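Local atomic coordinates of sensor protein (Shewanella oneidensis, PDB entry 3LIC), a protein that is probably a transmembrane histidine kinase of a two-component system, sensing extracellular signals through a domain of the PDC fold. Residues S233-S245 / V256-S268. Numbering follows the deposited sequence.
Sequences SFVDDKGTVYLAS and VVVMVPKHELFAS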
ATOM      1  N   SER A 233     -15.669 -19.978  -3.990  1.00 28.49           N
ATOM      2  CA  SER A 233     -15.811 -19.408  -5.297  1.00 30.72           C
ATOM      3  C   SER A 233     -16.735 -18.209  -5.301  1.00 32.56           C
ATOM      4  O   SER A 233     -17.242 -17.757  -4.244  1.00 31.38           O
ATOM      5  CB  SER A 233     -16.262 -20.429  -6.338  1.00 30.42           C
ATOM      6  OG  SER A 233     -17.420 -21.034  -5.888  1.00 29.81           O
ATOM      7  N   PHE A 234     -16.881 -17.662  -6.507  1.00 34.72           N
ATOM      8  CA  PHE A 234     -17.662 -16.457  -6.712  1.00 38.26           C
ATOM      9  C   PHE A 234     -17.779 -16.183  -8.194  1.00 39.24           C
ATOM     10  O   PHE A 234     -17.035 -16.791  -8.970  1.00 38.95           O
ATOM     11  CB  PHE A 234     -17.068 -15.271  -5.936  1.00 37.09           C
ATOM     12  CG  PHE A 234     -15.971 -14.581  -6.639  1.00 39.35           C
ATOM     13  CD1 PHE A 234     -16.247 -13.662  -7.642  1.00 38.77           C
ATOM     14  CD2 PHE A 234     -14.655 -14.804  -6.279  1.00 39.49           C
ATOM     15  CE1 PHE A 234     -15.234 -12.992  -8.278  1.00 37.87           C
ATOM     16  CE2 PHE A 234     -13.651 -14.148  -6.920  1.00 38.87           C
ATOM     17  CZ  PHE A 234     -13.945 -13.233  -7.924  1.00 38.49           C
ATOM     18  N   VAL A 235     -18.764 -15.354  -8.569  1.00 41.39           N
ATOM     19  CA  VAL A 235     -18.899 -14.817  -9.945  1.00 43.49           C
ATOM     20  C   VAL A 235     -18.609 -13.294 -10.017  1.00 44.33           C
ATOM     21  O   VAL A 235     -18.871 -12.534  -9.055  1.00 44.22           O
ATOM     22  CB  VAL A 235     -20.302 -15.105 -10.584  1.00 43.63           C
ATOM     23  CG1 VAL A 235     -20.702 -16.545 -10.365  1.00 44.57           C
ATOM     24  CG2 VAL A 235     -21.354 -14.175 -10.008  1.00 44.69           C
ATOM     25  N   ASP A 236     -18.059 -12.852 -11.146  1.00 45.72           N
ATOM     26  CA  ASP A 236     -17.887 -11.417 -11.368  1.00 47.38           C
ATOM     27  C   ASP A 236     -19.100 -10.928 -12.155  1.00 49.22           C
ATOM     28  O   ASP A 236     -20.035 -11.719 -12.401  1.00 49.78           O
ATOM     29  CB  ASP A 236     -16.564 -11.085 -12.074  1.00 46.39           C
ATOM     30  CG  ASP A 236     -16.505 -11.584 -13.518  1.00 46.59           C
ATOM     31  OD1 ASP A 236     -17.480 -12.166 -14.085  1.00 44.97           O
ATOM     32  OD2 ASP A 236     -15.425 -11.401 -14.096  1.00 48.63           O
ATOM     33  N   ASP A 237     -19.078  -9.650 -12.565  1.00 50.73           N
ATOM     34  CA  ASP A 237     -20.185  -9.039 -13.331  1.00 51.51           C
ATOM     35  C   ASP A 237     -20.518  -9.739 -14.674  1.00 51.45           C
ATOM     36  O   ASP A 237     -21.689  -9.785 -15.079  1.00 52.31           O
ATOM     37  CB  ASP A 237     -19.903  -7.549 -13.529  1.00 52.06           C
ATOM     38  CG  ASP A 237     -19.216  -6.924 -12.303  1.00 55.62           C
ATOM     39  OD1 ASP A 237     -19.620  -7.286 -11.165  1.00 57.42           O
ATOM     40  OD2 ASP A 237     -18.272  -6.089 -12.463  1.00 58.17           O
ATOM     41  N   LYS A 238     -19.523 -10.284 -15.371  1.00 50.15           N
ATOM     42  CA  LYS A 238     -19.804 -10.930 -16.652  1.00 49.22           C
ATOM     43  C   LYS A 238     -20.277 -12.349 -16.445  1.00 48.15           C
ATOM     44  O   LYS A 238     -20.551 -13.082 -17.412  1.00 47.41           O
ATOM     45  CB  LYS A 238     -18.579 -10.917 -17.564  1.00 50.07           C
ATOM     46  CG  LYS A 238     -18.198  -9.508 -18.100  1.00 52.85           C
ATOM     47  CD  LYS A 238     -17.094  -8.772 -17.247  1.00 55.91           C
ATOM     48  CE  LYS A 238     -16.145  -7.904 -18.141  1.00 55.92           C
ATOM     49  NZ  LYS A 238     -16.849  -7.025 -19.149  1.00 54.32           N
ATOM     50  N   GLY A 239     -20.352 -12.745 -15.170  1.00 46.59           N
ATOM     51  CA  GLY A 239     -20.815 -14.079 -14.819  1.00 43.67           C
ATOM     52  C   GLY A 239     -19.743 -15.145 -14.978  1.00 42.39           C
ATOM     53  O   GLY A 239     -20.049 -16.331 -15.136  1.00 41.75           O
ATOM     54  N   THR A 240     -18.476 -14.743 -14.934  1.00 40.47           N
ATOM     55  CA  THR A 240     -17.409 -15.742 -14.874  1.00 39.02           C
ATOM     56  C   THR A 240     -17.233 -16.248 -13.422  1.00 36.61           C
ATOM     57  O   THR A 240     -17.133 -15.443 -12.483  1.00 36.41           O
ATOM     58  CB  THR A 240     -16.077 -15.166 -15.395  1.00 39.98           C
ATOM     59  OG1 THR A 240     -16.311 -14.535 -16.655  1.00 40.86           O
ATOM     60  CG2 THR A 240     -14.978 -16.271 -15.521  1.00 39.69           C
ATOM     61  N   VAL A 241     -17.211 -17.571 -13.246  1.00 33.60           N
ATOM     62  CA  VAL A 241     -16.951 -18.185 -11.927  1.00 30.53           C
ATOM     63  C   VAL A 241     -15.447 -18.307 -11.640  1.00 28.24           C
ATOM     64  O   VAL A 241     -14.692 -18.817 -12.487  1.00 28.47           O
ATOM     65  CB  VAL A 241     -17.565 -19.620 -11.856  1.00 31.07           C
ATOM     66  CG1 VAL A 241     -17.566 -20.153 -10.411  1.00 25.01           C
ATOM     67  CG2 VAL A 241     -18.978 -19.576 -12.375  1.00 31.98           C
ATOM     68  N   TYR A 242     -15.025 -17.852 -10.462  1.00 25.54           N
ATOM     69  CA  TYR A 242     -13.642 -17.979 -10.010  1.00 23.73           C
ATOM     70  C   TYR A 242     -13.592 -18.929  -8.832  1.00 22.83           C
ATOM     71  O   TYR A 242     -14.519 -18.963  -8.041  1.00 21.58           O
ATOM     72  CB  TYR A 242     -13.110 -16.624  -9.535  1.00 23.37           C
ATOM     73  CG  TYR A 242     -12.912 -15.636 -10.640  1.00 25.22           C
ATOM     74  CD1 TYR A 242     -11.640 -15.375 -11.150  1.00 28.98           C
ATOM     75  CD2 TYR A 242     -13.980 -14.960 -11.167  1.00 24.66           C
ATOM     76  CE1 TYR A 242     -11.453 -14.464 -12.185  1.00 31.00           C
ATOM     77  CE2 TYR A 242     -13.819 -14.079 -12.170  1.00 30.22           C
ATOM     78  CZ  TYR A 242     -12.561 -13.822 -12.681  1.00 31.48           C
ATOM     79  OH  TYR A 242     -12.438 -12.901 -13.686  1.00 34.85           O
ATOM     80  N   LEU A 243     -12.486 -19.644  -8.680  1.00 21.37           N
ATOM     81  CA  LEU A 243     -12.137 -20.214  -7.407  1.00 21.81           C
ATOM     82  C   LEU A 243     -11.135 -19.251  -6.753  1.00 21.03           C
ATOM     83  O   LEU A 243     -10.254 -18.706  -7.441  1.00 21.35           O
ATOM     84  CB  LEU A 243     -11.536 -21.630  -7.616  1.00 22.35           C
ATOM     85  CG  LEU A 243     -12.507 -22.840  -7.590  1.00 25.21           C
ATOM     86  CD1 LEU A 243     -13.770 -22.635  -8.370  1.00 22.63           C
ATOM     87  CD2 LEU A 243     -11.771 -24.096  -8.032  1.00 25.09           C
ATOM     88  N   ALA A 244     -11.275 -19.007  -5.450  1.00 20.14           N
ATOM     89  CA  ALA A 244     -10.490 -17.944  -4.767  1.00 18.96           C
ATOM     90  C   ALA A 244      -9.997 -18.446  -3.436  1.00 19.49           C
ATOM     91  O   ALA A 244     -10.626 -19.316  -2.794  1.00 20.22           O
ATOM     92  CB  ALA A 244     -11.318 -16.724  -4.553  1.00 17.10           C
ATOM     93  N   SER A 245      -8.866 -17.915  -3.024  1.00 18.98           N
ATOM     94  CA  SER A 245      -8.314 -18.243  -1.751  1.00 19.53           C
ATOM     95  C   SER A 245      -7.876 -16.954  -1.107  1.00 20.32           C
ATOM     96  O   SER A 245      -7.175 -16.157  -1.729  1.00 21.42           O
ATOM     97  CB  SER A 245      -7.133 -19.182  -1.925  1.00 18.75           C
ATOM     98  OG  SER A 245      -6.575 -19.500  -0.693  1.00 19.01           O
ATOM     99  N   VAL A 256      -4.938 -11.028   1.259  1.00 20.36           N
ATOM    100  CA  VAL A 256      -4.537 -11.208  -0.100  1.00 19.25           C
ATOM    101  C   VAL A 256      -5.499 -12.213  -0.616  1.00 19.45           C
ATOM    102  O   VAL A 256      -5.715 -13.236   0.035  1.00 19.51           O
ATOM    103  CB  VAL A 256      -3.129 -11.773  -0.170  1.00 19.90           C
ATOM    104  CG1 VAL A 256      -2.837 -12.308  -1.569  1.00 16.55           C
ATOM    105  CG2 VAL A 256      -2.121 -10.653   0.221  1.00 19.78           C
ATOM    106  N   VAL A 257      -6.108 -11.915  -1.757  1.00 19.10           N
ATOM    107  CA  VAL A 257      -7.003 -12.860  -2.407  1.00 19.83           C
ATOM    108  C   VAL A 257      -6.404 -13.306  -3.742  1.00 20.20           C
ATOM    109  O   VAL A 257      -6.103 -12.472  -4.582  1.00 19.91           O
ATOM    110  CB  VAL A 257      -8.358 -12.200  -2.716  1.00 20.03           C
ATOM    111  CG1 VAL A 257      -9.340 -13.231  -3.346  1.00 20.97           C
ATOM    112  CG2 VAL A 257      -8.934 -11.539  -1.456  1.00 20.05           C
ATOM    113  N   VAL A 258      -6.220 -14.607  -3.922  1.00 20.59           N
ATOM    114  CA  VAL A 258      -5.826 -15.165  -5.234  1.00 21.93           C
ATOM    115  C   VAL A 258      -7.051 -15.865  -5.849  1.00 22.40           C
ATOM    116  O   VAL A 258      -7.704 -16.680  -5.214  1.00 23.00           O
ATOM    117  CB  VAL A 258      -4.688 -16.207  -5.092  1.00 22.05           C
ATOM    118  CG1 VAL A 258      -4.290 -16.773  -6.483  1.00 22.28           C
ATOM    119  CG2 VAL A 258      -3.460 -15.585  -4.352  1.00 22.34           C
HETATM  120  N   MSE A 259      -7.376 -15.527  -7.077  1.00 23.96           N
HETATM  121  CA  MSE A 259      -8.582 -16.029  -7.728  1.00 24.97           C
HETATM  122  C   MSE A 259      -8.213 -16.269  -9.174  1.00 24.33           C
HETATM  123  O   MSE A 259      -7.512 -15.441  -9.770  1.00 23.95           O
HETATM  124  CB  MSE A 259      -9.695 -15.005  -7.632  1.00 24.89           C
HETATM  125  CG  MSE A 259      -9.422 -13.789  -8.422  1.00 33.42           C
HETATM  126 SE   MSE A 259     -10.255 -12.173  -7.641  1.00 58.37          SE
HETATM  127  CE  MSE A 259      -8.689 -11.515  -6.707  1.00 51.66           C
ATOM    128  N   VAL A 260      -8.657 -17.402  -9.733  1.00 24.13           N
ATOM    129  CA  VAL A 260      -8.435 -17.712 -11.151  1.00 23.17           C
ATOM    130  C   VAL A 260      -9.758 -18.228 -11.740  1.00 22.84           C
ATOM    131  O   VAL A 260     -10.518 -18.920 -11.063  1.00 22.09           O
ATOM    132  CB  VAL A 260      -7.323 -18.773 -11.305  1.00 24.58           C
ATOM    133  CG1 VAL A 260      -6.953 -19.038 -12.803  1.00 23.40           C
ATOM    134  CG2 VAL A 260      -6.092 -18.393 -10.471  1.00 22.47           C
ATOM    135  N   PRO A 261     -10.080 -17.841 -12.979  1.00 23.15           N
ATOM    136  CA  PRO A 261     -11.375 -18.369 -13.484  1.00 23.04           C
ATOM    137  C   PRO A 261     -11.383 -19.886 -13.426  1.00 22.95           C
ATOM    138  O   PRO A 261     -10.366 -20.524 -13.678  1.00 22.33           O
ATOM    139  CB  PRO A 261     -11.435 -17.894 -14.922  1.00 23.06           C
ATOM    140  CG  PRO A 261     -10.492 -16.566 -14.912  1.00 23.92           C
ATOM    141  CD  PRO A 261      -9.415 -16.882 -13.902  1.00 22.31           C
ATOM    142  N   LYS A 262     -12.518 -20.456 -13.034  1.00 22.78           N
ATOM    143  CA  LYS A 262     -12.633 -21.897 -12.927  1.00 23.68           C
ATOM    144  C   LYS A 262     -12.348 -22.663 -14.244  1.00 22.53           C
ATOM    145  O   LYS A 262     -11.701 -23.715 -14.207  1.00 21.81           O
ATOM    146  CB  LYS A 262     -14.035 -22.273 -12.401  1.00 23.34           C
ATOM    147  CG  LYS A 262     -14.125 -23.743 -12.116  1.00 27.16           C
ATOM    148  CD  LYS A 262     -15.414 -24.078 -11.373  1.00 38.15           C
ATOM    149  CE  LYS A 262     -16.577 -24.256 -12.373  1.00 43.27           C
ATOM    150  NZ  LYS A 262     -17.932 -24.428 -11.731  1.00 46.91           N
ATOM    151  N   HIS A 263     -12.853 -22.189 -15.392  1.00 23.11           N
ATOM    152  CA  HIS A 263     -12.637 -22.869 -16.696  0.50 23.23           C
ATOM    153  C   HIS A 263     -11.159 -23.123 -16.918  1.00 24.21           C
ATOM    154  O   HIS A 263     -10.715 -24.213 -17.307  1.00 24.79           O
ATOM    155  CB  HIS A 263     -13.240 -22.059 -17.895  0.50 22.80           C
ATOM    156  CG  HIS A 263     -12.760 -20.628 -18.034  0.50 20.29           C
ATOM    157  ND1 HIS A 263     -11.535 -20.291 -18.586  0.50 16.23           N
ATOM    158  CD2 HIS A 263     -13.395 -19.447 -17.797  0.50 16.85           C
ATOM    159  CE1 HIS A 263     -11.412 -18.979 -18.635  0.50 12.46           C
ATOM    160  NE2 HIS A 263     -12.524 -18.441 -18.163  0.50 16.44           N
ATOM    161  N   GLU A 264     -10.405 -22.058 -16.663  1.00 24.41           N
ATOM    162  CA  GLU A 264      -8.960 -22.024 -16.834  1.00 26.03           C
ATOM    163  C   GLU A 264      -8.281 -22.917 -15.800  1.00 26.35           C
ATOM    164  O   GLU A 264      -7.363 -23.654 -16.136  1.00 25.93           O
ATOM    165  CB  GLU A 264      -8.448 -20.570 -16.703  1.00 25.38           C
ATOM    166  CG  GLU A 264      -6.983 -20.496 -16.378  1.00 30.16           C
ATOM    167  CD  GLU A 264      -6.426 -19.052 -16.232  1.00 33.99           C
ATOM    168  OE1 GLU A 264      -7.140 -18.047 -16.513  1.00 31.06           O
ATOM    169  OE2 GLU A 264      -5.235 -18.966 -15.867  1.00 33.91           O
ATOM    170  N   LEU A 265      -8.712 -22.872 -14.545  1.00 26.48           N
ATOM    171  CA  LEU A 265      -8.055 -23.767 -13.587  1.00 28.06           C
ATOM    172  C   LEU A 265      -8.269 -25.244 -13.994  1.00 29.22           C
ATOM    173  O   LEU A 265      -7.290 -26.038 -13.995  1.00 26.94           O
ATOM    174  CB  LEU A 265      -8.497 -23.525 -12.137  1.00 27.24           C
ATOM    175  CG  LEU A 265      -7.997 -22.241 -11.492  1.00 29.09           C
ATOM    176  CD1 LEU A 265      -8.689 -22.042 -10.132  1.00 31.15           C
ATOM    177  CD2 LEU A 265      -6.460 -22.328 -11.341  1.00 26.65           C
ATOM    178  N   PHE A 266      -9.533 -25.604 -14.321  1.00 29.88           N
ATOM    179  CA  PHE A 266      -9.824 -26.979 -14.824  1.00 31.70           C
ATOM    180  C   PHE A 266      -9.069 -27.313 -16.126  1.00 31.95           C
ATOM    181  O   PHE A 266      -8.414 -28.335 -16.210  1.00 31.09           O
ATOM    182  CB  PHE A 266     -11.334 -27.257 -14.939  1.00 31.92           C
ATOM    183  CG  PHE A 266     -12.001 -27.481 -13.602  1.00 35.51           C
ATOM    184  CD1 PHE A 266     -12.144 -26.440 -12.692  1.00 36.11           C
ATOM    185  CD2 PHE A 266     -12.453 -28.752 -13.227  1.00 39.30           C
ATOM    186  CE1 PHE A 266     -12.757 -26.641 -11.425  1.00 38.59           C
ATOM    187  CE2 PHE A 266     -13.079 -28.958 -11.940  1.00 40.96           C
ATOM    188  CZ  PHE A 266     -13.216 -27.911 -11.050  1.00 37.79           C
ATOM    189  N   ALA A 267      -9.101 -26.432 -17.126  1.00 33.76           N
ATOM    190  CA  ALA A 267      -8.315 -26.713 -18.354  1.00 34.84           C
ATOM    191  C   ALA A 267      -6.836 -27.146 -18.093  1.00 36.81           C
ATOM    192  O   ALA A 267      -6.429 -28.183 -18.647  1.00 36.60           O
ATOM    193  CB  ALA A 267      -8.398 -25.571 -19.354  1.00 34.12           C
ATOM    194  N   SER A 268      -6.038 -26.400 -17.286  1.00 38.03           N
ATOM    195  CA  SER A 268      -4.627 -26.810 -17.033  1.00 40.29           C
ATOM    196  C   SER A 268      -4.565 -28.147 -16.364  1.00 41.15           C
ATOM    197  O   SER A 268      -4.096 -29.103 -16.958  1.00 42.03           O
ATOM    198  CB  SER A 268      -3.798 -25.855 -16.155  1.00 39.83           C
ATOM    199  OG  SER A 268      -3.982 -24.537 -16.564  1.00 44.31           O
TER
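Val241 O accepts a nearly straight hydrogen bond from Lys262 N (2.8 Å, 177° at the hydrogen), which ties the first turn of helix 262-268 to the start of strand 241-245. From there the strands run antiparallel: Leu243 and Val260 exchange both backbone hydrogen bonds, as do Ser245 and Val258. Between these pairs Ala244 faces Met259, their CA atoms 4.0 Å apart.

On the face bearing Ala244, Met259, a selenomethionine, reaches over strand 241-245 to Phe234 on strand 233-235. With chi1 at 67° and a bend at chi3 (98°), its chain brings SE to the edge of the Phe234 ring, 3.8 Å from CZ, a Met-aromatic contact, while SE stands more distantly above the Tyr242 face. The Tyr242 ring lies alongside Pro261, with Tyr242 CE1 3.6 Å from Pro261 CG, and Pro261 CA makes an off-centre CH-pi contact with it. Tyr242 OH makes a weak hydrogen bond to Asp236 OD2.

Across the sheet, Leu243 CD1 rests on the aliphatic chain of Lys262, 3.7 Å from CD, and Leu243 CB touches Leu265 CD1 at 3.8 Å. Tyr11 of helix 2-46 also packs against Leu243. Pro261 occupies the N-cap position, where strand 256-261 passes directly into helix 262-268. Strands 241-248 and 255-261 form an antiparallel beta hairpin within a five-stranded sheet packed on long helix 2-46, consistent with the PDC fold.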